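Local coordinates for putative acid phosphatase WZB (Escherichia coli, PDB 2WMY), which probably removes phosphate from phosphotyrosine side chains of proteins by hydrolysis, as a member of the low molecular weight protein tyrosine phosphatase family, at residues A[38-43]-A[67-72]; A[53-58]-A[128-133]; A[72-77]-A[97-102]; A[112-117]-A[138-143]. The protein carries 1 engineered substitution. All blocks are in the same frame, centred on the assembly; numbering follows the deposited sequence.

Interaction 1: residues A[38-43]-A[67-72]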
loop_
_atom_site.group_PDB
_atom_site.type_symbol
_atom_site.label_atom_id
_atom_site.label_comp_id
_atom_site.label_asym_id
_atom_site.label_seq_id
_atom_site.Cartn_x
_atom_site.Cartn_y
_atom_site.Cartn_z
ATOM N N ILE A 38 -9.393 -6.137 0.140
ATOM C CA ILE A 38 -8.177 -5.326 0.192
ATOM C C ILE A 38 -7.411 -5.366 -1.119
ATOM O O ILE A 38 -6.937 -6.421 -1.537
ATOM C CB ILE A 38 -7.265 -5.749 1.354
ATOM C CG1 ILE A 38 -8.003 -5.561 2.683
ATOM C CG2 ILE A 38 -5.976 -4.935 1.350
ATOM C CD1 ILE A 38 -7.251 -6.056 3.884
ATOM N N ASN A 39 -7.305 -4.208 -1.768
ATOM C CA ASN A 39 -6.579 -4.090 -3.030
ATOM C C ASN A 39 -5.636 -2.891 -3.046
ATOM O O ASN A 39 -5.508 -2.184 -2.050
ATOM C CB ASN A 39 -7.559 -4.050 -4.204
ATOM C CG ASN A 39 -8.203 -5.407 -4.463
ATOM O OD1 ASN A 39 -7.515 -6.377 -4.786
ATOM N ND2 ASN A 39 -9.524 -5.485 -4.308
ATOM N N SER A 40 -4.972 -2.668 -4.174
ATOM C CA SER A 40 -3.907 -1.681 -4.233
ATOM C C SER A 40 -3.776 -1.061 -5.614
ATOM O O SER A 40 -4.151 -1.667 -6.615
ATOM C CB SER A 40 -2.579 -2.327 -3.843
ATOM O OG SER A 40 -2.223 -3.326 -4.779
ATOM N N ALA A 41 -3.222 0.145 -5.662
ATOM C CA ALA A 41 -3.032 0.859 -6.927
ATOM C C ALA A 41 -1.985 1.954 -6.760
ATOM O O ALA A 41 -1.508 2.211 -5.653
ATOM C CB ALA A 41 -4.345 1.446 -7.416
ATOM N N GLY A 42 -1.620 2.597 -7.861
ATOM C CA GLY A 42 -0.537 3.557 -7.831
ATOM C C GLY A 42 -0.823 4.823 -8.600
ATOM O O GLY A 42 -1.383 4.788 -9.700
ATOM N N VAL A 43 -0.437 5.955 -8.023
ATOM C CA VAL A 43 -0.677 7.233 -8.679
ATOM C C VAL A 43 0.222 7.402 -9.912
ATOM O O VAL A 43 -0.038 8.256 -10.751
ATOM C CB VAL A 43 -0.513 8.420 -7.718
ATOM C CG1 VAL A 43 -1.572 8.363 -6.617
ATOM C CG2 VAL A 43 0.889 8.430 -7.126
ATOM N N LYS A 67 2.480 -13.210 -5.321
ATOM C CA LYS A 67 2.165 -13.787 -6.618
ATOM C C LYS A 67 0.766 -13.427 -7.100
ATOM O O LYS A 67 -0.170 -13.320 -6.312
ATOM C CB LYS A 67 2.401 -15.300 -6.614
ATOM C CG LYS A 67 3.877 -15.670 -6.562
ATOM C CD LYS A 67 4.087 -17.169 -6.404
ATOM C CE LYS A 67 5.543 -17.534 -6.619
ATOM N NZ LYS A 67 5.703 -18.958 -7.021
ATOM N N GLY A 68 0.641 -13.221 -8.405
ATOM C CA GLY A 68 -0.630 -12.863 -9.000
ATOM C C GLY A 68 -0.842 -11.368 -9.097
ATOM O O GLY A 68 -1.858 -10.916 -9.621
ATOM N N HIS A 69 0.117 -10.591 -8.600
ATOM C CA HIS A 69 -0.054 -9.148 -8.567
ATOM C C HIS A 69 0.009 -8.529 -9.953
ATOM O O HIS A 69 0.718 -9.014 -10.826
ATOM C CB HIS A 69 0.990 -8.479 -7.679
ATOM C CG HIS A 69 0.938 -6.988 -7.743
ATOM N ND1 HIS A 69 -0.012 -6.253 -7.071
ATOM C CD2 HIS A 69 1.694 -6.096 -8.428
ATOM C CE1 HIS A 69 0.170 -4.970 -7.325
ATOM N NE2 HIS A 69 1.199 -4.849 -8.145
ATOM N N ARG A 70 -0.719 -7.434 -10.133
ATOM C CA ARG A 70 -0.771 -6.740 -11.410
ATOM C C ARG A 70 -0.802 -5.234 -11.166
ATOM O O ARG A 70 -1.700 -4.734 -10.492
ATOM C CB ARG A 70 -2.025 -7.182 -12.166
ATOM C CG ARG A 70 -2.398 -6.320 -13.347
ATOM C CD ARG A 70 -3.719 -6.777 -13.944
ATOM N NE ARG A 70 -3.694 -8.196 -14.276
ATOM C CZ ARG A 70 -3.246 -8.689 -15.426
ATOM N NH1 ARG A 70 -3.255 -10.003 -15.638
ATOM N NH2 ARG A 70 -2.786 -7.870 -16.364
ATOM N N GLY A 71 0.173 -4.508 -11.703
ATOM C CA GLY A 71 0.221 -3.067 -11.515
ATOM C C GLY A 71 -1.072 -2.407 -11.975
ATOM O O GLY A 71 -1.538 -2.668 -13.079
ATOM N N THR A 72 -1.641 -1.554 -11.130
ATOM C CA THR A 72 -2.946 -0.946 -11.386
ATOM C C THR A 72 -2.920 0.555 -11.139
ATOM O O THR A 72 -2.368 1.022 -10.142
ATOM C CB THR A 72 -4.028 -1.561 -10.485
ATOM O OG1 THR A 72 -4.102 -2.974 -10.712
ATOM C CG2 THR A 72 -5.396 -0.923 -10.740
HETATM O O HOH W 1 -3.113 -3.674 -8.038
#

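Interaction 2: residues A[53-58]-A[128-133]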
loop_
_atom_site.group_PDB
_atom_site.type_symbol
_atom_site.label_atom_id
_atom_site.label_comp_id
_atom_site.label_asym_id
_atom_site.label_seq_id
_atom_site.Cartn_x
_atom_site.Cartn_y
_atom_site.Cartn_z
ATOM N N GLU A 53 11.026 -7.204 -8.750
ATOM C CA GLU A 53 11.851 -8.348 -8.362
ATOM C C GLU A 53 12.385 -8.237 -6.927
ATOM O O GLU A 53 12.360 -9.210 -6.170
ATOM C CB GLU A 53 13.008 -8.518 -9.346
ATOM C CG GLU A 53 13.775 -9.812 -9.202
ATOM C CD GLU A 53 14.516 -10.176 -10.475
ATOM O OE1 GLU A 53 13.895 -10.093 -11.560
ATOM O OE2 GLU A 53 15.712 -10.542 -10.393
ATOM N N SER A 54 12.870 -7.053 -6.556
ATOM C CA SER A 54 13.379 -6.837 -5.201
ATOM C C SER A 54 12.249 -6.885 -4.166
ATOM O O SER A 54 12.453 -7.309 -3.022
ATOM C CB SER A 54 14.141 -5.512 -5.111
ATOM O OG SER A 54 15.336 -5.575 -5.871
ATOM N N ALA A 55 11.057 -6.457 -4.575
ATOM C CA ALA A 55 9.887 -6.531 -3.702
ATOM C C ALA A 55 9.525 -7.983 -3.427
ATOM O O ALA A 55 9.210 -8.349 -2.298
ATOM C CB ALA A 55 8.711 -5.803 -4.318
ATOM N N ILE A 56 9.567 -8.802 -4.472
ATOM C CA ILE A 56 9.329 -10.238 -4.337
ATOM C C ILE A 56 10.410 -10.925 -3.494
ATOM O O ILE A 56 10.111 -11.822 -2.713
ATOM C CB ILE A 56 9.234 -10.933 -5.712
ATOM C CG1 ILE A 56 8.067 -10.358 -6.510
ATOM C CG2 ILE A 56 9.072 -12.441 -5.543
ATOM C CD1 ILE A 56 8.004 -10.824 -7.930
ATOM N N ARG A 57 11.663 -10.506 -3.655
ATOM C CA ARG A 57 12.749 -11.040 -2.833
ATOM C C ARG A 57 12.505 -10.810 -1.343
ATOM O O ARG A 57 12.487 -11.760 -0.556
ATOM C CB ARG A 57 14.100 -10.431 -3.216
ATOM C CG ARG A 57 14.956 -11.321 -4.091
ATOM C CD ARG A 57 16.443 -11.010 -3.926
ATOM N NE ARG A 57 16.724 -9.587 -4.077
ATOM C CZ ARG A 57 16.737 -8.950 -5.243
ATOM N NH1 ARG A 57 16.481 -9.609 -6.368
ATOM N NH2 ARG A 57 17.000 -7.651 -5.285
ATOM N N VAL A 58 12.317 -9.552 -0.954
ATOM C CA VAL A 58 12.150 -9.243 0.460
ATOM C C VAL A 58 10.894 -9.887 1.013
ATOM O O VAL A 58 10.860 -10.299 2.169
ATOM C CB VAL A 58 12.175 -7.728 0.770
ATOM C CG1 VAL A 58 10.859 -7.047 0.363
ATOM C CG2 VAL A 58 12.464 -7.510 2.261
ATOM N N GLU A 128 18.840 -3.916 1.294
ATOM C CA GLU A 128 18.692 -3.518 2.687
ATOM C C GLU A 128 17.668 -2.394 2.833
ATOM O O GLU A 128 17.028 -2.281 3.868
ATOM C CB GLU A 128 20.028 -3.159 3.358
ATOM C CG GLU A 128 20.634 -1.831 2.945
ATOM C CD GLU A 128 21.685 -1.989 1.861
ATOM O OE1 GLU A 128 21.769 -3.089 1.266
ATOM O OE2 GLU A 128 22.430 -1.017 1.610
ATOM N N ALA A 129 17.517 -1.571 1.800
ATOM C CA ALA A 129 16.456 -0.564 1.785
ATOM C C ALA A 129 15.099 -1.253 1.713
ATOM O O ALA A 129 14.122 -0.797 2.314
ATOM C CB ALA A 129 16.584 0.396 0.592
ATOM N N PHE A 130 15.049 -2.361 0.978
ATOM C CA PHE A 130 13.838 -3.167 0.894
ATOM C C PHE A 130 13.537 -3.896 2.210
ATOM O O PHE A 130 12.387 -3.991 2.612
ATOM C CB PHE A 130 13.921 -4.145 -0.279
ATOM C CG PHE A 130 13.499 -3.542 -1.586
ATOM C CD1 PHE A 130 12.196 -3.669 -2.034
ATOM C CD2 PHE A 130 14.401 -2.826 -2.356
ATOM C CE1 PHE A 130 11.805 -3.100 -3.232
ATOM C CE2 PHE A 130 14.018 -2.256 -3.548
ATOM C CZ PHE A 130 12.720 -2.387 -3.990
ATOM N N ASP A 131 14.569 -4.404 2.880
ATOM C CA ASP A 131 14.393 -4.982 4.208
ATOM C C ASP A 131 13.762 -3.948 5.127
ATOM O O ASP A 131 12.838 -4.240 5.886
ATOM C CB ASP A 131 15.745 -5.397 4.788
ATOM C CG ASP A 131 16.322 -6.613 4.101
ATOM O OD1 ASP A 131 15.551 -7.558 3.837
ATOM O OD2 ASP A 131 17.544 -6.627 3.831
ATOM N N SER A 132 14.280 -2.727 5.036
ATOM C CA SER A 132 13.852 -1.634 5.885
ATOM C C SER A 132 12.403 -1.244 5.581
ATOM O O SER A 132 11.573 -1.177 6.479
ATOM C CB SER A 132 14.807 -0.447 5.717
ATOM O OG SER A 132 14.310 0.708 6.360
ATOM N N VAL A 133 12.089 -1.020 4.311
ATOM C CA VAL A 133 10.715 -0.716 3.925
ATOM C C VAL A 133 9.739 -1.841 4.292
ATOM O O VAL A 133 8.632 -1.575 4.763
ATOM C CB VAL A 133 10.605 -0.365 2.428
ATOM C CG1 VAL A 133 9.146 -0.177 2.025
ATOM C CG2 VAL A 133 11.401 0.896 2.134
#

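Interaction 3: residues A[72-77]-A[97-102]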
loop_
_atom_site.group_PDB
_atom_site.type_symbol
_atom_site.label_atom_id
_atom_site.label_comp_id
_atom_site.label_asym_id
_atom_site.label_seq_id
_atom_site.Cartn_x
_atom_site.Cartn_y
_atom_site.Cartn_z
ATOM N N THR A 72 -1.641 -1.554 -11.130
ATOM C CA THR A 72 -2.946 -0.946 -11.386
ATOM C C THR A 72 -2.920 0.555 -11.139
ATOM O O THR A 72 -2.368 1.022 -10.142
ATOM C CB THR A 72 -4.028 -1.561 -10.485
ATOM O OG1 THR A 72 -4.102 -2.974 -10.712
ATOM C CG2 THR A 72 -5.396 -0.923 -10.740
ATOM N N LYS A 73 -3.520 1.306 -12.055
ATOM C CA LYS A 73 -3.532 2.763 -11.974
ATOM C C LYS A 73 -4.603 3.238 -11.009
ATOM O O LYS A 73 -5.746 2.792 -11.088
ATOM C CB LYS A 73 -3.794 3.363 -13.359
ATOM C CG LYS A 73 -3.898 4.877 -13.387
ATOM C CD LYS A 73 -2.575 5.523 -13.022
ATOM C CE LYS A 73 -2.615 7.032 -13.240
ATOM N NZ LYS A 73 -2.698 7.396 -14.684
ATOM N N PHE A 74 -4.235 4.141 -10.100
ATOM C CA PHE A 74 -5.215 4.764 -9.214
ATOM C C PHE A 74 -6.071 5.802 -9.943
ATOM O O PHE A 74 -5.550 6.639 -10.687
ATOM C CB PHE A 74 -4.544 5.434 -8.015
ATOM C CG PHE A 74 -5.506 6.204 -7.149
ATOM C CD1 PHE A 74 -6.221 5.567 -6.153
ATOM C CD2 PHE A 74 -5.718 7.559 -7.353
ATOM C CE1 PHE A 74 -7.120 6.277 -5.354
ATOM C CE2 PHE A 74 -6.615 8.266 -6.564
ATOM C CZ PHE A 74 -7.311 7.624 -5.558
ATOM N N THR A 75 -7.381 5.751 -9.717
ATOM C CA THR A 75 -8.314 6.702 -10.324
ATOM C C THR A 75 -9.402 7.073 -9.324
ATOM O O THR A 75 -9.648 6.338 -8.371
ATOM C CB THR A 75 -9.010 6.119 -11.577
ATOM O OG1 THR A 75 -9.890 5.057 -11.184
ATOM C CG2 THR A 75 -7.979 5.595 -12.606
ATOM N N SER A 76 -10.073 8.198 -9.554
ATOM C CA SER A 76 -11.182 8.592 -8.688
ATOM C C SER A 76 -12.274 7.529 -8.703
ATOM O O SER A 76 -12.894 7.255 -7.682
ATOM C CB SER A 76 -11.761 9.935 -9.118
ATOM O OG SER A 76 -12.419 9.803 -10.360
ATOM N N ALA A 77 -12.496 6.922 -9.866
ATOM C CA ALA A 77 -13.546 5.922 -10.015
ATOM C C ALA A 77 -13.264 4.699 -9.153
ATOM O O ALA A 77 -14.165 4.147 -8.533
ATOM C CB ALA A 77 -13.695 5.521 -11.486
ATOM N N SER A 97 -5.990 14.479 -3.285
ATOM C CA SER A 97 -6.839 15.669 -3.313
ATOM C C SER A 97 -7.024 16.161 -4.742
ATOM O O SER A 97 -8.107 16.590 -5.133
ATOM C CB SER A 97 -6.249 16.788 -2.452
ATOM O OG SER A 97 -6.257 16.432 -1.082
ATOM N N ARG A 98 -5.947 16.087 -5.516
ATOM C CA ARG A 98 -5.918 16.593 -6.883
ATOM C C ARG A 98 -6.662 15.671 -7.850
ATOM O O ARG A 98 -7.342 16.136 -8.762
ATOM C CB ARG A 98 -4.462 16.765 -7.326
ATOM C CG ARG A 98 -4.267 17.337 -8.712
ATOM C CD ARG A 98 -2.782 17.426 -9.037
ATOM N NE ARG A 98 -2.531 17.848 -10.413
ATOM C CZ ARG A 98 -1.324 17.890 -10.972
ATOM N NH1 ARG A 98 -0.254 17.534 -10.271
ATOM N NH2 ARG A 98 -1.182 18.287 -12.231
ATOM N N ILE A 99 -6.528 14.366 -7.646
ATOM C CA ILE A 99 -7.142 13.376 -8.530
ATOM C C ILE A 99 -8.541 12.968 -8.074
ATOM O O ILE A 99 -9.440 12.789 -8.895
ATOM C CB ILE A 99 -6.278 12.102 -8.641
ATOM C CG1 ILE A 99 -4.909 12.432 -9.244
ATOM C CG2 ILE A 99 -6.991 11.053 -9.479
ATOM C CD1 ILE A 99 -3.868 11.335 -9.077
ATOM N N ALA A 100 -8.714 12.803 -6.766
ATOM C CA ALA A 100 -9.986 12.358 -6.205
ATOM C C ALA A 100 -10.364 13.187 -4.982
ATOM O O ALA A 100 -10.225 12.734 -3.843
ATOM C CB ALA A 100 -9.917 10.883 -5.851
ATOM N N PRO A 101 -10.843 14.413 -5.219
ATOM C CA PRO A 101 -11.194 15.323 -4.128
ATOM C C PRO A 101 -12.179 14.680 -3.157
ATOM O O PRO A 101 -12.094 14.932 -1.954
ATOM C CB PRO A 101 -11.859 16.498 -4.852
ATOM C CG PRO A 101 -11.330 16.448 -6.232
ATOM C CD PRO A 101 -11.126 14.996 -6.541
ATOM N N GLU A 102 -13.097 13.865 -3.669
ATOM C CA GLU A 102 -14.145 13.299 -2.819
ATOM C C GLU A 102 -13.650 12.121 -1.996
ATOM O O GLU A 102 -14.379 11.603 -1.156
ATOM C CB GLU A 102 -15.379 12.889 -3.631
ATOM C CG GLU A 102 -16.442 13.969 -3.760
ATOM C CD GLU A 102 -16.605 14.495 -5.180
ATOM O OE1 GLU A 102 -15.783 14.132 -6.047
ATOM O OE2 GLU A 102 -17.565 15.265 -5.426
#

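Interaction 4: residues A[112-117]-A[138-143]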
loop_
_atom_site.group_PDB
_atom_site.type_symbol
_atom_site.label_atom_id
_atom_site.label_comp_id
_atom_site.label_asym_id
_atom_site.label_seq_id
_atom_site.Cartn_x
_atom_site.Cartn_y
_atom_site.Cartn_z
ATOM N N HIS A 112 0.377 5.728 9.457
ATOM C CA HIS A 112 -0.207 6.737 10.339
ATOM C C HIS A 112 0.119 6.472 11.802
ATOM O O HIS A 112 0.358 7.402 12.562
ATOM C CB HIS A 112 -1.728 6.824 10.174
ATOM C CG HIS A 112 -2.374 7.785 11.121
ATOM N ND1 HIS A 112 -2.524 9.126 10.834
ATOM C CD2 HIS A 112 -2.879 7.610 12.367
ATOM C CE1 HIS A 112 -3.104 9.732 11.855
ATOM N NE2 HIS A 112 -3.327 8.835 12.801
ATOM N N TRP A 113 0.138 5.196 12.176
ATOM C CA TRP A 113 0.306 4.791 13.564
ATOM C C TRP A 113 1.764 4.620 13.994
ATOM O O TRP A 113 2.038 4.249 15.132
ATOM C CB TRP A 113 -0.494 3.512 13.817
ATOM C CG TRP A 113 -1.936 3.702 13.465
ATOM C CD1 TRP A 113 -2.621 3.108 12.442
ATOM C CD2 TRP A 113 -2.862 4.577 14.114
ATOM N NE1 TRP A 113 -3.920 3.554 12.424
ATOM C CE2 TRP A 113 -4.095 4.454 13.444
ATOM C CE3 TRP A 113 -2.773 5.447 15.210
ATOM C CZ2 TRP A 113 -5.230 5.168 13.827
ATOM C CZ3 TRP A 113 -3.905 6.160 15.590
ATOM C CH2 TRP A 113 -5.114 6.016 14.897
ATOM N N LEU A 114 2.692 4.898 13.083
ATOM C CA LEU A 114 4.117 4.823 13.385
ATOM C C LEU A 114 4.642 6.193 13.806
ATOM O O LEU A 114 4.092 7.221 13.407
ATOM C CB LEU A 114 4.892 4.314 12.168
ATOM C CG LEU A 114 4.456 2.944 11.651
ATOM C CD1 LEU A 114 5.348 2.489 10.499
ATOM C CD2 LEU A 114 4.470 1.931 12.783
ATOM N N ASP A 115 5.701 6.207 14.613
ATOM C CA ASP A 115 6.292 7.461 15.079
ATOM C C ASP A 115 6.636 8.360 13.899
ATOM O O ASP A 115 6.218 9.518 13.842
ATOM C CB ASP A 115 7.528 7.198 15.945
ATOM C CG ASP A 115 7.169 6.704 17.339
ATOM O OD1 ASP A 115 6.033 6.967 17.798
ATOM O OD2 ASP A 115 8.025 6.054 17.978
ATOM N N SER A 116 7.405 7.822 12.958
ATOM C CA SER A 116 7.554 8.457 11.658
ATOM C C SER A 116 6.562 7.790 10.710
ATOM O O SER A 116 6.498 6.567 10.639
ATOM C CB SER A 116 8.982 8.317 11.144
ATOM O OG SER A 116 9.138 9.006 9.917
ATOM N N LYS A 117 5.782 8.590 9.992
ATOM C CA LYS A 117 4.603 8.069 9.302
ATOM C C LYS A 117 4.811 7.722 7.832
ATOM O O LYS A 117 4.037 6.972 7.255
ATOM C CB LYS A 117 3.429 9.044 9.436
ATOM C CG LYS A 117 3.136 9.461 10.860
ATOM C CD LYS A 117 1.767 10.097 10.993
ATOM C CE LYS A 117 1.607 10.729 12.369
ATOM N NZ LYS A 117 2.341 9.956 13.425
ATOM N N GLU A 138 5.292 -3.723 7.653
ATOM C CA GLU A 138 4.805 -4.790 8.507
ATOM C C GLU A 138 4.328 -4.229 9.835
ATOM O O GLU A 138 3.251 -4.582 10.313
ATOM C CB GLU A 138 5.890 -5.856 8.720
ATOM C CG GLU A 138 5.471 -6.976 9.652
ATOM C CD GLU A 138 6.386 -8.183 9.566
ATOM O OE1 GLU A 138 7.625 -8.007 9.577
ATOM O OE2 GLU A 138 5.860 -9.311 9.490
ATOM N N GLN A 139 5.139 -3.354 10.424
ATOM C CA GLN A 139 4.800 -2.714 11.691
ATOM C C GLN A 139 3.566 -1.817 11.531
ATOM O O GLN A 139 2.678 -1.815 12.374
ATOM C CB GLN A 139 5.995 -1.903 12.221
ATOM C CG GLN A 139 5.750 -1.209 13.543
ATOM C CD GLN A 139 6.984 -0.491 14.073
ATOM O OE1 GLN A 139 7.594 0.320 13.377
ATOM N NE2 GLN A 139 7.347 -0.786 15.314
ATOM N N ALA A 140 3.513 -1.066 10.437
ATOM C CA ALA A 140 2.364 -0.205 10.159
ATOM C C ALA A 140 1.083 -1.024 9.981
ATOM O O ALA A 140 0.004 -0.624 10.445
ATOM C CB ALA A 140 2.630 0.640 8.928
ATOM N N SER A 141 1.215 -2.168 9.308
ATOM C CA SER A 141 0.089 -3.079 9.062
ATOM C C SER A 141 -0.487 -3.686 10.339
ATOM O O SER A 141 -1.704 -3.769 10.497
ATOM C CB SER A 141 0.506 -4.219 8.123
ATOM O OG SER A 141 0.812 -3.716 6.842
ATOM N N LYS A 142 0.387 -4.142 11.231
ATOM C CA LYS A 142 -0.069 -4.705 12.498
ATOM C C LYS A 142 -0.888 -3.671 13.260
ATOM O O LYS A 142 -1.933 -3.983 13.817
ATOM C CB LYS A 142 1.113 -5.191 13.351
ATOM C CG LYS A 142 1.802 -6.439 12.806
ATOM C CD LYS A 142 3.094 -6.750 13.562
ATOM C CE LYS A 142 3.867 -7.886 12.902
ATOM N NZ LYS A 142 5.261 -8.032 13.431
ATOM N N ARG A 143 -0.417 -2.433 13.272
ATOM C CA ARG A 143 -1.111 -1.385 14.011
ATOM C C ARG A 143 -2.428 -0.967 13.359
ATOM O O ARG A 143 -3.402 -0.709 14.059
ATOM C CB ARG A 143 -0.193 -0.188 14.247
ATOM C CG ARG A 143 1.072 -0.572 14.997
ATOM C CD ARG A 143 1.952 0.624 15.317
ATOM N NE ARG A 143 3.085 0.222 16.146
ATOM C CZ ARG A 143 3.951 1.064 16.696
ATOM N NH1 ARG A 143 3.822 2.372 16.517
ATOM N NH2 ARG A 143 4.945 0.595 17.436
HETATM O O HOH W 2 0.212 2.577 10.534
HETATM O O HOH W 3 6.435 3.658 16.116
#

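Interaction 1: residues A[38-43]-A[67-72]
The methyl group of A41 lies against the carbonyl group of T72, with A41 CB 3.4 Å from T72 O. The contact belongs to the low molecular weight phosphatase fold, where strand 37-42 forms one outer edge of a four-stranded parallel sheet and the loop 67-72 passes close to that edge. N39 and A41 spend their backbone bonds on the neighbouring strand 10-15, whereas G42 turns its N-H to the loop: G42 N gives a hydrogen bond of 2.9 Å to T72 O. Small residues suit such a place: alanine and glycine let T72 O come to 3.3 Å from A41 CA. Next along the strand, S40 turns OG between its own backbone N and carbonyl carbon (chi1 64°), and the hydroxyl reaches the H69 ring at its edge, in plane, with S40 OG 3.9 Å from H69 CE1. The polar partners of S40 OG are the E26 carboxylate and the N18 side chain. N18, in the CX5R phosphate-binding loop between the predicted nucleophile C15 and R21, also takes the H69 NE2 proton on its backbone carbonyl oxygen and the T72 N-H on OD1. Strand 37-42 and the loop 67-72 thus both hold N18, consistent with their helping to fix the shape of the phosphate-binding loop. T72 CB rests against S40 O, and a water joins S40 O (2.7 Å) to T72 OG1 (2.9 Å).

Interaction 2: residues A[53-58]-A[128-133]
A helix-helix crossing brings helix 53-61 onto the first turns of the long C-terminal helix 127-147, and the F130 ring fills its middle against S54 and A55. The axes of the two segments come within 9.5 Å and cross at -61°, with the F130 ring lying between the helices. S54 CB stands over the centre of the ring, 3.6 Å from the centroid and only 12° off the normal, a CH-pi contact made by the methylene while the hydroxyl takes no part in it. Serine is slim enough for the ring to lie close to its helix, and F130 CE1 approaches A55 N at 3.7 Å. V58 works one turn further on. V58 CG1, set over the backbone between N and C (chi1 76°), comes to the edge of the F130 ring near its plane, and V58 CG2 meets both F130 O and D131 OD1 at 3.5 Å. That carboxylate oxygen is not left to the methyl group, since its charge is paired with K61, beyond the segment, while R57 pairs likewise with D127. An alanine at F130 would keep the CB that touches V58 but would probably open a gap where S54 CB and A55 lose their partner. F130 also packs on P122, next to the predicted proton donor D121, whereas A55 and V58 lean on I24 of helix 21-32, so that this crossing sits beside the helix that follows the phosphate-binding loop.

Interaction 3: residues A[72-77]-A[97-102]
F74 N is hydrogen-bonded to the backbone carbonyl of G42, which fixes the backbone of F74 beside the outer strand 37-42, and the F74 ring then reaches I99 and A100 at the end of helix 90-99. F74 CG is anti to the backbone N (chi1 174°), and from there the far end of the ring makes the contact: F74 CE2 comes to 4.1 Å from I99 CG2, and F74 CZ to 4.2 Å from A100 CB. Both partners approach obliquely, and the F74 and I99 side chains lie aslant to one another. The ring is also in touch with L12 and I14 of strand 10-15, so phenylalanine, long and wholly apolar, spans from the sheet to the helix end. In this alpha/beta fold helix 90-99 is the crossover between the parallel strands 84-87 and 107-109, while 72-77 leads into the short helix 76-79. The start of one helix thus meets the finish of another. T75 is the N-cap of the short helix, its OG1 taking the backbone N-H of L78. Immediately after it, S76 meets A100, the first residue to leave the helical conformation, and the chains draw in to 4.7 Å between S76 CA and A100 CA. Such closeness calls for small side chains: S76 CB and A100 CB are 3.9 Å apart. S76 CB lies also 3.7 Å from I99 O, a carbonyl of the last helical turn.

Interaction 4: residues A[112-117]-A[138-143]
The loop 112-117 passes beside helix 127-147 with its closest CA pairs at L114-A140 (6.2 Å) and W113-R143 (6.4 Å). It follows the outer strand 107-109 of the phosphatase fold and packs on this C-terminal helix. L114 lays its two methyls on different residues: L114 CD1 touches A140 CB at 3.6 Å, and L114 CD2 meets Q139 CG at 3.5 Å. CD2 also lies over a face of the R143 guanidinium. A branched leucine suits this place, bridging alanine's methyl and the stems of two longer side chains. R143 is extended as far as NE and gives NH1 to W113 O (2.9 Å, 152° at the hydrogen). That oxygen sits in the guanidinium plane, while the donor is tilted 27° from the carbonyl plane. W113 CB rests on R143 CB, and the W113 ring meets W144 edge-to-face and K147 by cation-pi. An alanine at R143 would keep that CB contact but would probably leave W113 O without this donor and take away the guanidinium and CD that lie against L114 CD2. A water accepts from W113 N (3.1 Å) and donates to A140 O (3.2 Å).

From the N terminus, strand 37-42 opens interaction 1, which closes at 67-72 around a loop carrying helix 53-61. That helix starts interaction 2 before the first has closed, so the two cross; its partner is the beginning of helix 127-147. Interaction 3 follows interaction 1, sharing T72, and its whole span, from 72 to 102, falls within that of interaction 2. Interaction 4 comes after interaction 3 and crosses interaction 2, since 112-117 precedes 128-133 and 138-143 follows it on the same helix. Interaction 1 ties the loop after helix 53-61 to the edge strand, interaction 3 ties its continuation to the end of helix 90-99, and interactions 2 and 4 anchor different parts of the C-terminal helix.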